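PDB 6K10: aldehyde dehydrogenase from Staphylococcus aureus, which oxidises the carotenoid aldehyde 4,4'-diaponeurosporen-4-al to 4,4'-diaponeurosporenoic acid with NAD+, a step in the biosynthesis of the pigment staphyloxanthin. Local coordinates for residues Asn311-Gly316 with Leu329-Thr334. The protein carries 1 engineered substitution. Residues are numbered along the deposited sequence; the frame is centred on the assembly and turned at random.
Sequences NIVFGG and LLDHVT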
ATOM      1  N   ASN A 311       4.385 -11.297  41.879  1.00 28.82           N
ATOM      2  CA  ASN A 311       4.629 -12.265  40.821  1.00 27.38           C
ATOM      3  C   ASN A 311       6.061 -12.243  40.305  1.00 25.97           C
ATOM      4  O   ASN A 311       6.389 -13.017  39.399  1.00 26.80           O
ATOM      5  CB  ASN A 311       3.657 -12.025  39.663  1.00 29.38           C
ATOM      6  CG  ASN A 311       2.229 -12.376  40.026  1.00 34.17           C
ATOM      7  OD1 ASN A 311       1.987 -13.136  40.964  1.00 38.75           O
ATOM      8  ND2 ASN A 311       1.276 -11.819  39.292  1.00 33.04           N
ATOM      9  N   ILE A 312       6.922 -11.391  40.857  1.00 24.51           N
ATOM     10  CA  ILE A 312       8.304 -11.317  40.395  1.00 25.02           C
ATOM     11  C   ILE A 312       9.037 -12.588  40.804  1.00 26.22           C
ATOM     12  O   ILE A 312       9.076 -12.948  41.986  1.00 26.60           O
ATOM     13  CB  ILE A 312       9.002 -10.068  40.951  1.00 25.96           C
ATOM     14  CG1 ILE A 312       8.309  -8.800  40.447  1.00 23.36           C
ATOM     15  CG2 ILE A 312      10.476 -10.064  40.572  1.00 26.37           C
ATOM     16  CD1 ILE A 312       8.667  -7.558  41.231  1.00 23.64           C
ATOM     17  N   VAL A 313       9.616 -13.279  39.823  1.00 21.68           N
ATOM     18  CA  VAL A 313      10.449 -14.448  40.073  1.00 24.91           C
ATOM     19  C   VAL A 313      11.894 -14.231  39.653  1.00 26.22           C
ATOM     20  O   VAL A 313      12.726 -15.121  39.853  1.00 26.01           O
ATOM     21  CB  VAL A 313       9.877 -15.707  39.391  1.00 27.33           C
ATOM     22  CG1 VAL A 313       8.490 -16.004  39.931  1.00 29.83           C
ATOM     23  CG2 VAL A 313       9.842 -15.526  37.881  1.00 29.44           C
ATOM     24  N   PHE A 314      12.213 -13.076  39.075  1.00 26.72           N
ATOM     25  CA  PHE A 314      13.582 -12.680  38.787  1.00 25.06           C
ATOM     26  C   PHE A 314      13.607 -11.165  38.652  1.00 24.92           C
ATOM     27  O   PHE A 314      12.719 -10.582  38.027  1.00 24.21           O
ATOM     28  CB  PHE A 314      14.117 -13.338  37.505  1.00 26.75           C
ATOM     29  CG  PHE A 314      15.542 -12.959  37.172  1.00 26.79           C
ATOM     30  CD1 PHE A 314      15.830 -11.780  36.502  1.00 23.70           C
ATOM     31  CD2 PHE A 314      16.593 -13.789  37.530  1.00 26.55           C
ATOM     32  CE1 PHE A 314      17.134 -11.431  36.203  1.00 24.91           C
ATOM     33  CE2 PHE A 314      17.902 -13.448  37.228  1.00 25.64           C
ATOM     34  CZ  PHE A 314      18.172 -12.268  36.563  1.00 23.30           C
ATOM     35  N   GLY A 315      14.623 -10.540  39.238  1.00 25.17           N
ATOM     36  CA  GLY A 315      14.842  -9.119  39.045  1.00 26.23           C
ATOM     37  C   GLY A 315      13.941  -8.217  39.862  1.00 26.26           C
ATOM     38  O   GLY A 315      13.735  -8.447  41.057  1.00 29.37           O
ATOM     39  N   GLY A 316      13.410  -7.175  39.226  1.00 23.78           N
ATOM     40  CA  GLY A 316      12.514  -6.248  39.882  1.00 27.38           C
ATOM     41  C   GLY A 316      13.169  -5.028  40.491  1.00 27.82           C
ATOM     42  O   GLY A 316      12.457  -4.164  41.018  1.00 26.80           O
ATOM     43  N   LEU A 329      11.344 -11.022  35.382  1.00 20.81           N
ATOM     44  CA  LEU A 329      10.440 -12.082  34.961  1.00 21.40           C
ATOM     45  C   LEU A 329       9.267 -12.159  35.928  1.00 20.72           C
ATOM     46  O   LEU A 329       9.445 -12.020  37.142  1.00 23.33           O
ATOM     47  CB  LEU A 329      11.158 -13.435  34.913  1.00 19.26           C
ATOM     48  CG  LEU A 329      12.454 -13.527  34.105  1.00 19.51           C
ATOM     49  CD1 LEU A 329      13.007 -14.946  34.146  1.00 19.97           C
ATOM     50  CD2 LEU A 329      12.238 -13.075  32.673  1.00 18.96           C
ATOM     51  N   LEU A 330       8.071 -12.386  35.390  1.00 21.94           N
ATOM     52  CA  LEU A 330       6.859 -12.525  36.188  1.00 22.35           C
ATOM     53  C   LEU A 330       6.223 -13.883  35.933  1.00 25.08           C
ATOM     54  O   LEU A 330       6.160 -14.343  34.789  1.00 25.08           O
ATOM     55  CB  LEU A 330       5.845 -11.429  35.867  1.00 20.15           C
ATOM     56  CG  LEU A 330       6.292  -9.971  35.912  1.00 23.76           C
ATOM     57  CD1 LEU A 330       5.164  -9.088  35.407  1.00 22.61           C
ATOM     58  CD2 LEU A 330       6.708  -9.574  37.319  1.00 24.90           C
ATOM     59  N   ASP A 331       5.737 -14.512  36.998  1.00 24.76           N
ATOM     60  CA  ASP A 331       5.075 -15.803  36.924  1.00 23.80           C
ATOM     61  C   ASP A 331       3.634 -15.667  37.403  1.00 23.30           C
ATOM     62  O   ASP A 331       3.270 -14.691  38.066  1.00 24.22           O
ATOM     63  CB  ASP A 331       5.822 -16.849  37.763  1.00 25.18           C
ATOM     64  CG  ASP A 331       5.433 -18.269  37.418  1.00 28.71           C
ATOM     65  OD1 ASP A 331       4.692 -18.467  36.431  1.00 31.09           O
ATOM     66  OD2 ASP A 331       5.876 -19.188  38.137  1.00 28.09           O
ATOM     67  N   HIS A 332       2.809 -16.655  37.045  1.00 22.49           N
ATOM     68  CA  HIS A 332       1.401 -16.708  37.450  1.00 29.70           C
ATOM     69  C   HIS A 332       0.619 -15.489  36.963  1.00 29.01           C
ATOM     70  O   HIS A 332      -0.314 -15.028  37.626  1.00 27.37           O
ATOM     71  CB  HIS A 332       1.263 -16.857  38.969  1.00 33.43           C
ATOM     72  CG  HIS A 332       2.021 -18.017  39.537  1.00 39.45           C
ATOM     73  ND1 HIS A 332       3.059 -17.862  40.429  1.00 42.62           N
ATOM     74  CD2 HIS A 332       1.891 -19.351  39.339  1.00 41.99           C
ATOM     75  CE1 HIS A 332       3.537 -19.050  40.758  1.00 42.78           C
ATOM     76  NE2 HIS A 332       2.845 -19.970  40.109  1.00 41.23           N
ATOM     77  N   VAL A 333       0.992 -14.963  35.801  1.00 29.35           N
ATOM     78  CA  VAL A 333       0.334 -13.791  35.235  1.00 26.15           C
ATOM     79  C   VAL A 333      -0.943 -14.229  34.530  1.00 28.71           C
ATOM     80  O   VAL A 333      -0.995 -15.303  33.917  1.00 28.02           O
ATOM     81  CB  VAL A 333       1.293 -13.057  34.279  1.00 23.90           C
ATOM     82  CG1 VAL A 333       0.571 -11.969  33.501  1.00 23.77           C
ATOM     83  CG2 VAL A 333       2.461 -12.473  35.056  1.00 21.89           C
ATOM     84  N   THR A 334      -1.984 -13.407  34.623  1.00 29.61           N
ATOM     85  CA  THR A 334      -3.270 -13.696  34.008  1.00 31.89           C
ATOM     86  C   THR A 334      -3.648 -12.599  33.023  1.00 31.62           C
ATOM     87  O   THR A 334      -2.969 -11.578  32.889  1.00 29.68           O
ATOM     88  CB  THR A 334      -4.378 -13.829  35.059  1.00 33.62           C
ATOM     89  OG1 THR A 334      -4.737 -12.527  35.536  1.00 32.24           O
ATOM     90  CG2 THR A 334      -3.915 -14.685  36.223  1.00 35.25           C
TER
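Three backbone hydrogen bonds join residues 311-316 to 329-334 as antiparallel partners: Asp331 N to Asn311 O (2.9 Å), Val313 N to Leu329 O (3.0 Å) and Leu329 N to Phe314 O (3.0 Å). The first lies in the plane of its carbonyl, whereas the donors of the other two stand about 30° above theirs, where the register slips by one residue. Ile312 and Leu330 form a non-hydrogen-bonded pair, and their side chains run alongside each other, Ile312 CG1 resting 3.6 Å from Leu330 CD2. On the other face Val313 crosses Leu329 nearly at a right angle; its CG2 meets Leu329 CB, while CG1 reaches past to Asp331 CB at 3.5 Å. Phe314 touches Leu329 chiefly through CB, 3.8 Å from Leu329 CG, because CG anti to the backbone N (chi1 -180°) carries the ring away to pack on helix 264-279. Beyond the paired residues, the backbone N-H of His332 approaches Asp331 OD1 from above the carboxylate plane in a bent bond, and OD2 forms a salt bridge with Lys264; together they hold the carboxylate at both oxygens and probably favour its ionised form. Through the Leu330 backbone, strand 324-330 pairs in parallel with 348-354, and strand 312-314 flanks its other side. Two residues, Val313 and Phe314, set against the single Leu329 make this a classic beta bulge between an edge strand and its inner antiparallel neighbour.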